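Local coordinates for L-serine ammonia-lyase (Rhizomucor miehei CAU432, PDB 5C3U), which belongs to the pyridoxal-phosphate-dependent enzyme family and holds pyridoxal-5'-phosphate in a pocket of its alpha/beta fold, at residues S210-A215 and V223-N228; N229-S234 and V258-A263; A264-L269 and L288-L293. All coordinates share one frame; numbering follows the deposited sequence.

Contact 1 (S210-A215 and V223-N228)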
loop_
_atom_site.group_PDB
_atom_site.type_symbol
_atom_site.label_atom_id
_atom_site.label_comp_id
_atom_site.label_asym_id
_atom_site.label_seq_id
_atom_site.Cartn_x
_atom_site.Cartn_y
_atom_site.Cartn_z
ATOM N N SER A 210 3.604 -7.736 -12.072
ATOM C CA SER A 210 2.432 -8.277 -11.366
ATOM C C SER A 210 1.220 -7.347 -11.536
ATOM O O SER A 210 0.962 -6.463 -10.714
ATOM C CB SER A 210 2.752 -8.497 -9.869
ATOM O OG SER A 210 1.725 -9.239 -9.227
ATOM N N ASN A 211 0.484 -7.523 -12.632
ATOM C CA ASN A 211 -0.513 -6.531 -12.992
ATOM C C ASN A 211 -1.945 -7.080 -12.967
ATOM O O ASN A 211 -2.752 -6.808 -13.873
ATOM C CB ASN A 211 -0.150 -5.912 -14.360
ATOM C CG ASN A 211 -0.427 -6.846 -15.535
ATOM O OD1 ASN A 211 -0.290 -8.073 -15.435
ATOM N ND2 ASN A 211 -0.801 -6.259 -16.667
ATOM N N ALA A 212 -2.273 -7.846 -11.915
ATOM C CA ALA A 212 -3.581 -8.534 -11.871
ATOM C C ALA A 212 -4.773 -7.582 -11.969
ATOM O O ALA A 212 -5.774 -7.904 -12.624
ATOM C CB ALA A 212 -3.702 -9.424 -10.636
ATOM N N PHE A 213 -4.678 -6.411 -11.353
ATOM C CA PHE A 213 -5.787 -5.462 -11.444
ATOM C C PHE A 213 -6.032 -5.008 -12.878
ATOM O O PHE A 213 -7.163 -5.087 -13.377
ATOM C CB PHE A 213 -5.604 -4.235 -10.554
ATOM C CG PHE A 213 -6.752 -3.264 -10.648
ATOM C CD1 PHE A 213 -8.010 -3.611 -10.162
ATOM C CD2 PHE A 213 -6.592 -2.025 -11.260
ATOM C CE1 PHE A 213 -9.090 -2.729 -10.266
ATOM C CE2 PHE A 213 -7.663 -1.134 -11.355
ATOM C CZ PHE A 213 -8.913 -1.484 -10.848
ATOM N N GLN A 214 -4.954 -4.566 -13.531
ATOM C CA GLN A 214 -5.014 -4.090 -14.906
ATOM C C GLN A 214 -5.529 -5.187 -15.826
ATOM O O GLN A 214 -6.397 -4.913 -16.666
ATOM C CB GLN A 214 -3.620 -3.634 -15.351
ATOM C CG GLN A 214 -3.551 -3.153 -16.796
ATOM C CD GLN A 214 -2.165 -2.632 -17.146
ATOM O OE1 GLN A 214 -1.163 -3.323 -16.954
ATOM N NE2 GLN A 214 -2.106 -1.417 -17.648
ATOM N N ALA A 215 -4.985 -6.409 -15.671
ATOM C CA ALA A 215 -5.425 -7.574 -16.469
ATOM C C ALA A 215 -6.881 -7.928 -16.220
ATOM O O ALA A 215 -7.604 -8.273 -17.162
ATOM C CB ALA A 215 -4.543 -8.793 -16.203
ATOM N N VAL A 223 -8.399 -12.333 -12.999
ATOM C CA VAL A 223 -7.278 -13.044 -13.569
ATOM C C VAL A 223 -6.422 -13.577 -12.423
ATOM O O VAL A 223 -6.201 -12.862 -11.429
ATOM C CB VAL A 223 -6.480 -12.084 -14.484
ATOM C CG1 VAL A 223 -5.235 -12.737 -15.052
ATOM C CG2 VAL A 223 -7.362 -11.618 -15.637
ATOM N N ILE A 224 -5.984 -14.832 -12.550
ATOM C CA ILE A 224 -5.110 -15.485 -11.569
ATOM C C ILE A 224 -3.686 -15.632 -12.103
ATOM O O ILE A 224 -3.468 -16.134 -13.203
ATOM C CB ILE A 224 -5.643 -16.889 -11.138
ATOM C CG1 ILE A 224 -7.173 -16.891 -10.951
ATOM C CG2 ILE A 224 -4.928 -17.394 -9.878
ATOM C CD1 ILE A 224 -7.712 -15.873 -9.969
ATOM N N MET A 225 -2.707 -15.203 -11.314
ATOM C CA MET A 225 -1.314 -15.213 -11.758
ATOM C C MET A 225 -0.462 -15.955 -10.749
ATOM O O MET A 225 -0.579 -15.700 -9.546
ATOM C CB MET A 225 -0.770 -13.787 -11.864
ATOM C CG MET A 225 -1.310 -12.997 -13.027
ATOM S SD MET A 225 -0.703 -11.305 -13.046
ATOM C CE MET A 225 -1.755 -10.741 -14.386
ATOM N N GLU A 226 0.395 -16.849 -11.232
ATOM C CA GLU A 226 1.354 -17.533 -10.347
ATOM C C GLU A 226 2.808 -17.265 -10.748
ATOM O O GLU A 226 3.129 -17.230 -11.931
ATOM C CB GLU A 226 1.131 -19.054 -10.358
ATOM C CG GLU A 226 -0.298 -19.540 -10.168
ATOM C CD GLU A 226 -0.539 -20.883 -10.856
ATOM O OE1 GLU A 226 -1.562 -21.026 -11.563
ATOM O OE2 GLU A 226 0.300 -21.803 -10.721
ATOM N N LYS A 227 3.687 -17.142 -9.744
ATOM C CA LYS A 227 5.155 -17.089 -9.894
ATOM C C LYS A 227 5.679 -15.699 -10.232
ATOM O O LYS A 227 6.862 -15.532 -10.500
ATOM C CB LYS A 227 5.731 -18.158 -10.867
ATOM C CG LYS A 227 5.343 -19.609 -10.547
ATOM C CD LYS A 227 5.852 -20.060 -9.180
ATOM C CE LYS A 227 5.581 -21.545 -8.933
ATOM N NZ LYS A 227 4.155 -21.892 -8.638
ATOM N N ASN A 228 4.789 -14.708 -10.188
ATOM C CA ASN A 228 5.155 -13.339 -10.508
ATOM C C ASN A 228 6.175 -12.819 -9.518
ATOM O O ASN A 228 6.193 -13.227 -8.352
ATOM C CB ASN A 228 3.928 -12.440 -10.490
ATOM C CG ASN A 228 2.893 -12.860 -11.510
ATOM O OD1 ASN A 228 2.273 -13.922 -11.379
ATOM N ND2 ASN A 228 2.709 -12.040 -12.542
#
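Met225 reaches across from the loop 223-228 to the start of helix 212-219 and there meets Asn211, Ala212 and Ala215. Its CB already points at the helix, and CG turns anti to the carbonyl carbon (chi1 -72°). From CG onward the chain is fully extended, which carries the sulfur straight to the opposite backbone. Met225 SD lies 4.0 Å from Ala212 N. Beyond it the methyl ends among three neighbours, with Met225 CE 3.8 Å from Ala212 CA and also against Ala215 CB. Asn211 OD1 comes closer still, 3.2 Å from Met225 CE. The Asn211 and Met225 side chains cross at about a right angle, the amide oxygen pressing on the methyl. That amide is held by its other end, where Asn211 ND2 donates to Gln214 OE1 at 3.0 Å in an almost straight bond (175°), with the acceptor in the amide plane. Methionine suits this place because it is long, unbranched and apolar at the tip, while the alanines keep the helix surface low enough to receive it.

Val223 extends the apolar patch, setting CG2 4.0 Å from Ala215 CB. At the far end Asn228 CB packs 4.1 Å from Ser210 OG, its own ND2 being bonded to Gly209 O. The first turn of the helix is served from strand 202-207, where Glu206 accepts from the backbone N of Phe213 and Gln214. No hydrogen bond joins residues 210-215 to 223-228, so between them the contact is mainly apolar packing; further along the helix, Ser216 OG is bonded to Val223 N.

Contact 2 (N229-S234 and V258-A263). With PLP (pyridoxal-5'-phosphate), chain B.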
loop_
_atom_site.group_PDB
_atom_site.type_symbol
_atom_site.label_atom_id
_atom_site.label_comp_id
_atom_site.label_asym_id
_atom_site.label_seq_id
_atom_site.Cartn_x
_atom_site.Cartn_y
_atom_site.Cartn_z
ATOM N N ASN A 229 7.048 -11.945 -9.994
ATOM C CA ASN A 229 7.959 -11.262 -9.096
ATOM C C ASN A 229 8.158 -9.837 -9.638
ATOM O O ASN A 229 7.793 -9.541 -10.790
ATOM C CB ASN A 229 9.264 -12.045 -8.947
ATOM C CG ASN A 229 9.984 -11.735 -7.635
ATOM O OD1 ASN A 229 9.514 -10.924 -6.835
ATOM N ND2 ASN A 229 11.124 -12.378 -7.414
ATOM N N THR A 230 8.631 -8.945 -8.777
ATOM C CA THR A 230 8.845 -7.542 -9.107
ATOM C C THR A 230 9.538 -6.993 -7.869
ATOM O O THR A 230 9.351 -7.531 -6.780
ATOM C CB THR A 230 7.527 -6.772 -9.444
ATOM O OG1 THR A 230 7.710 -5.356 -9.327
ATOM C CG2 THR A 230 6.371 -7.148 -8.506
ATOM N N ILE A 231 10.352 -5.957 -8.046
ATOM C CA ILE A 231 10.949 -5.256 -6.903
ATOM C C ILE A 231 9.872 -4.644 -5.989
ATOM O O ILE A 231 10.125 -4.378 -4.804
ATOM C CB ILE A 231 12.024 -4.205 -7.339
ATOM C CG1 ILE A 231 11.408 -3.015 -8.067
ATOM C CG2 ILE A 231 13.119 -4.857 -8.183
ATOM C CD1 ILE A 231 12.408 -1.908 -8.358
ATOM N N ALA A 232 8.669 -4.446 -6.521
ATOM C CA ALA A 232 7.591 -3.855 -5.742
ATOM C C ALA A 232 6.885 -4.978 -4.964
ATOM O O ALA A 232 5.810 -5.435 -5.320
ATOM C CB ALA A 232 6.622 -3.083 -6.636
ATOM N N THR A 233 7.511 -5.397 -3.868
ATOM C CA THR A 233 7.090 -6.614 -3.166
ATOM C C THR A 233 5.643 -6.548 -2.693
ATOM O O THR A 233 4.933 -7.557 -2.780
ATOM C CB THR A 233 7.982 -6.831 -1.917
ATOM O OG1 THR A 233 9.355 -6.781 -2.319
ATOM C CG2 THR A 233 7.667 -8.176 -1.226
ATOM N N SER A 234 5.199 -5.375 -2.220
ATOM C CA SER A 234 3.864 -5.267 -1.646
ATOM C C SER A 234 2.776 -5.226 -2.711
ATOM O O SER A 234 1.603 -5.311 -2.387
ATOM C CB SER A 234 3.734 -4.087 -0.697
ATOM O OG SER A 234 4.654 -4.260 0.365
ATOM N N VAL A 258 3.739 0.479 -14.683
ATOM C CA VAL A 258 5.094 0.979 -14.913
ATOM C C VAL A 258 6.128 -0.157 -14.765
ATOM O O VAL A 258 5.829 -1.216 -14.207
ATOM C CB VAL A 258 5.445 2.139 -13.944
ATOM C CG1 VAL A 258 4.409 3.259 -14.003
ATOM C CG2 VAL A 258 5.621 1.631 -12.511
ATOM N N SER A 259 7.346 0.046 -15.267
ATOM C CA SER A 259 8.377 -0.984 -15.167
ATOM C C SER A 259 9.071 -0.922 -13.797
ATOM O O SER A 259 8.980 0.083 -13.098
ATOM C CB SER A 259 9.443 -0.773 -16.236
ATOM O OG SER A 259 10.071 0.491 -16.041
ATOM N N ASP A 260 9.778 -1.989 -13.462
ATOM C CA ASP A 260 10.623 -1.999 -12.249
ATOM C C ASP A 260 11.660 -0.886 -12.302
ATOM O O ASP A 260 11.962 -0.275 -11.269
ATOM C CB ASP A 260 11.267 -3.367 -12.066
ATOM C CG ASP A 260 10.357 -4.348 -11.324
ATOM O OD1 ASP A 260 9.173 -4.022 -11.064
ATOM O OD2 ASP A 260 10.828 -5.460 -10.984
ATOM N N ALA A 261 12.206 -0.611 -13.492
ATOM C CA ALA A 261 13.198 0.453 -13.645
ATOM C C ALA A 261 12.610 1.826 -13.315
ATOM O O ALA A 261 13.263 2.634 -12.661
ATOM C CB ALA A 261 13.836 0.445 -15.036
ATOM N N MET A 262 11.375 2.082 -13.740
ATOM C CA MET A 262 10.710 3.345 -13.402
ATOM C C MET A 262 10.472 3.451 -11.898
ATOM O O MET A 262 10.710 4.502 -11.301
ATOM C CB MET A 262 9.376 3.479 -14.130
ATOM C CG MET A 262 9.535 3.785 -15.594
ATOM S SD MET A 262 8.005 3.493 -16.518
ATOM C CE MET A 262 6.978 4.780 -15.865
ATOM N N ALA A 263 10.003 2.360 -11.290
ATOM C CA ALA A 263 9.730 2.358 -9.852
ATOM C C ALA A 263 11.026 2.561 -9.073
ATOM O O ALA A 263 11.047 3.295 -8.090
ATOM C CB ALA A 263 9.039 1.056 -9.429
HETATM N N1 PLP B . 2.242 0.070 -1.007
HETATM C C2 PLP B . 2.690 -0.445 0.152
HETATM C C2A PLP B . 4.031 -0.065 0.730
HETATM C C3 PLP B . 1.856 -1.415 0.866
HETATM O O3 PLP B . 2.283 -1.954 2.051
HETATM C C4 PLP B . 0.544 -1.743 0.269
HETATM C C4A PLP B . -0.350 -2.685 0.960
HETATM C C5 PLP B . 0.151 -1.114 -1.019
HETATM C C6 PLP B . 1.054 -0.212 -1.590
HETATM C C5A PLP B . -1.184 -1.413 -1.704
HETATM O O4P PLP B . -1.657 -2.673 -1.245
HETATM P P PLP B . -3.099 -3.360 -1.518
HETATM O O1P PLP B . -4.049 -2.874 -0.480
HETATM O O2P PLP B . -3.527 -3.063 -2.967
HETATM O O3P PLP B . -2.694 -4.782 -1.353
#
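The loop 229-234 passes the first turn of helix 260-274 with Ile231 and Asp260 closest, their CA atoms 6.3 Å apart. The carboxylate of Asp260 bridges the gap with both oxygens. OD1 takes the hydroxyl of Thr230 on its syn lone pair, with OG1 2.6 Å away, and OD2 accepts from Ile231 N at 3.0 Å, the N-H (166°) coming from above the carboxylate plane. Threonine fits because its OG1, anti to the backbone N (chi1 161°), can donate to Asp260 while accepting from Ala232 N at 3.1 Å; it is bonded to Thr207 OG1 as well. Ile231 lies antiparallel beside the acid, and its CD1 comes 3.4 Å from Asp260 O. Its branched side chain also packs on Tyr325 and Tyr329 of helix 319-329.

Aspartate is well placed in the first helical turn, where the helix dipole would tend to stabilise its negative charge. Just before it, Ser259 caps the helix, OG accepting from Met262 N at 3.1 Å. Past the inverse gamma turn centred on Ala232, the loop brings Ser234 CB to within 3.6 Å of C3 of the pyridoxal-5'-phosphate ring, while Ser234 OG bonds to Glu279. An ST turn at Thr230, clasped by an acid at a helix N-terminus, is consistent with holding in place the loop that brings Ser234 to the pyridoxal-5'-phosphate pocket of this fold type II enzyme.

Contact 3 (A264-L269 and L288-L293)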
loop_
_atom_site.group_PDB
_atom_site.type_symbol
_atom_site.label_atom_id
_atom_site.label_comp_id
_atom_site.label_asym_id
_atom_site.label_seq_id
_atom_site.Cartn_x
_atom_site.Cartn_y
_atom_site.Cartn_z
ATOM N N ALA A 264 12.103 1.926 -9.522
ATOM C CA ALA A 264 13.386 2.020 -8.821
ATOM C C ALA A 264 13.946 3.445 -8.920
ATOM O O ALA A 264 14.517 4.009 -7.958
ATOM C CB ALA A 264 14.380 1.036 -9.412
ATOM N N ASP A 265 13.816 4.027 -10.095
ATOM C CA ASP A 265 14.307 5.383 -10.288
ATOM C C ASP A 265 13.523 6.344 -9.392
ATOM O O ASP A 265 14.093 7.292 -8.832
ATOM C CB ASP A 265 14.214 5.800 -11.753
ATOM C CG ASP A 265 15.109 6.980 -12.069
ATOM O OD1 ASP A 265 16.292 6.975 -11.653
ATOM O OD2 ASP A 265 14.635 7.921 -12.713
ATOM N N ALA A 266 12.233 6.083 -9.216
ATOM C CA ALA A 266 11.427 6.973 -8.375
ATOM C C ALA A 266 11.856 6.876 -6.907
ATOM O O ALA A 266 11.848 7.880 -6.205
ATOM C CB ALA A 266 9.944 6.663 -8.509
ATOM N N VAL A 267 12.180 5.672 -6.450
ATOM C CA VAL A 267 12.671 5.501 -5.070
ATOM C C VAL A 267 13.955 6.317 -4.892
ATOM O O VAL A 267 14.162 6.964 -3.846
ATOM C CB VAL A 267 12.923 4.010 -4.731
ATOM C CG1 VAL A 267 13.671 3.864 -3.386
ATOM C CG2 VAL A 267 11.593 3.265 -4.687
ATOM N N ARG A 268 14.835 6.255 -5.891
ATOM C CA ARG A 268 16.117 6.962 -5.797
ATOM C C ARG A 268 15.855 8.464 -5.762
ATOM O O ARG A 268 16.416 9.170 -4.928
ATOM C CB ARG A 268 16.990 6.620 -6.975
ATOM C CG ARG A 268 18.277 7.432 -7.027
ATOM C CD ARG A 268 19.056 7.134 -8.291
ATOM N NE ARG A 268 18.407 7.679 -9.482
ATOM C CZ ARG A 268 18.561 8.934 -9.910
ATOM N NH1 ARG A 268 19.321 9.788 -9.236
ATOM N NH2 ARG A 268 17.943 9.340 -11.002
ATOM N N LEU A 269 14.993 8.934 -6.655
ATOM C CA LEU A 269 14.689 10.388 -6.755
ATOM C C LEU A 269 13.991 10.918 -5.519
ATOM O O LEU A 269 14.317 12.017 -5.059
ATOM C CB LEU A 269 13.850 10.673 -8.008
ATOM C CG LEU A 269 14.720 10.575 -9.273
ATOM C CD1 LEU A 269 13.781 10.606 -10.489
ATOM C CD2 LEU A 269 15.749 11.683 -9.367
ATOM N N LEU A 288 4.915 8.094 -11.889
ATOM C CA LEU A 288 4.060 8.812 -12.840
ATOM C C LEU A 288 4.392 10.299 -12.853
ATOM O O LEU A 288 4.300 10.952 -13.893
ATOM C CB LEU A 288 2.578 8.588 -12.561
ATOM C CG LEU A 288 2.073 7.147 -12.661
ATOM C CD1 LEU A 288 0.560 7.186 -12.684
ATOM C CD2 LEU A 288 2.596 6.440 -13.904
ATOM N N CYS A 289 4.818 10.826 -11.703
ATOM C CA CYS A 289 5.191 12.234 -11.624
ATOM C C CYS A 289 6.591 12.486 -12.151
ATOM O O CYS A 289 6.803 13.392 -12.974
ATOM C CB CYS A 289 5.036 12.746 -10.188
ATOM S SG CYS A 289 3.298 12.731 -9.693
ATOM N N TYR A 290 7.540 11.676 -11.694
ATOM C CA TYR A 290 8.935 11.831 -12.080
ATOM C C TYR A 290 9.166 11.645 -13.581
ATOM O O TYR A 290 10.006 12.320 -14.168
ATOM C CB TYR A 290 9.820 10.883 -11.274
ATOM C CG TYR A 290 10.108 11.383 -9.879
ATOM C CD1 TYR A 290 10.698 12.635 -9.685
ATOM C CD2 TYR A 290 9.818 10.594 -8.745
ATOM C CE1 TYR A 290 10.989 13.099 -8.410
ATOM C CE2 TYR A 290 10.104 11.059 -7.466
ATOM C CZ TYR A 290 10.695 12.309 -7.314
ATOM O OH TYR A 290 11.015 12.809 -6.072
ATOM N N THR A 291 8.399 10.761 -14.201
ATOM C CA THR A 291 8.509 10.551 -15.647
ATOM C C THR A 291 7.615 11.476 -16.478
ATOM O O THR A 291 7.714 11.465 -17.706
ATOM C CB THR A 291 8.127 9.114 -16.057
ATOM O OG1 THR A 291 6.739 8.902 -15.766
ATOM C CG2 THR A 291 9.009 8.062 -15.349
ATOM N N HIS A 292 6.706 12.215 -15.836
ATOM C CA HIS A 292 5.746 13.080 -16.539
ATOM C C HIS A 292 4.650 12.283 -17.219
ATOM O O HIS A 292 3.783 12.852 -17.895
ATOM C CB HIS A 292 6.449 14.009 -17.556
ATOM C CG HIS A 292 7.351 15.058 -16.937
ATOM N ND1 HIS A 292 8.074 14.839 -15.819
ATOM C CD2 HIS A 292 7.660 16.358 -17.354
ATOM C CE1 HIS A 292 8.785 15.944 -15.518
ATOM N NE2 HIS A 292 8.532 16.872 -16.458
ATOM N N LEU A 293 4.645 10.964 -17.031
ATOM C CA LEU A 293 3.586 10.142 -17.630
ATOM C C LEU A 293 2.193 10.557 -17.162
ATOM O O LEU A 293 1.211 10.351 -17.885
ATOM C CB LEU A 293 3.826 8.647 -17.405
ATOM C CG LEU A 293 4.809 8.036 -18.405
ATOM C CD1 LEU A 293 5.238 6.640 -17.993
ATOM C CD2 LEU A 293 4.201 8.000 -19.801
#
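Asp265 OD1 is gripped by two N-H groups of Arg268, one turn further along the helix that sets Ala266 and Leu269 against Tyr290. Arg268 NE lies 3.1 Å and Arg268 NH2 3.0 Å from Asp265 OD1, both approaching from the same face of the carboxylate, in a side-on salt bridge lying in the guanidinium plane. Leu269 CG lies over one face of the guanidinium, offset toward its rim.

Across the contact, Leu269 CB sits over the centre of the Tyr290 ring, 3.7 Å from its centroid and 14° off the normal, a CH-pi contact. Leu269 CD1 lies 3.8 Å from Tyr290 CG, the two side chains running in opposite directions. The small Ala266 lets the ring come near the helix, its CB 3.9 Å from Tyr290 CD2. Tyrosine brings a broad flat face for the leucine and a hydroxyl: its OH is hydrogen-bonded to Asp273 OD2, further along helix 260-274. Leu30 and Phe270 also touch the Tyr290 side chain. The arrangement is a CH-pi contact between two helices, joining helix 260-274 to the C-terminal part of helix 280-290 within the alpha/beta fold.

The contacts follow one another along the chain. Contacts 1 and 2 have centres 13 Å apart and meet where Ser210 CB packs 4.1 Å from Thr230 CG2, so the loop after helix 212-219 is secured first to that helix and then to helix 260-274. Contact 3 uses the next turns of helix 260-274, its centre 12 Å from that of contact 2; Ile231 CD1 packs 3.7 Å from Ala264 CB. Contacts 1 and 3 do not touch, with nearest atoms about 10 Å apart. Contact 2 alone holds a residue of the pyridoxal-5'-phosphate pocket, Ser234, whereas the side chains of Ala212 and Ala266 lie about 10 and 13 Å from the ligand.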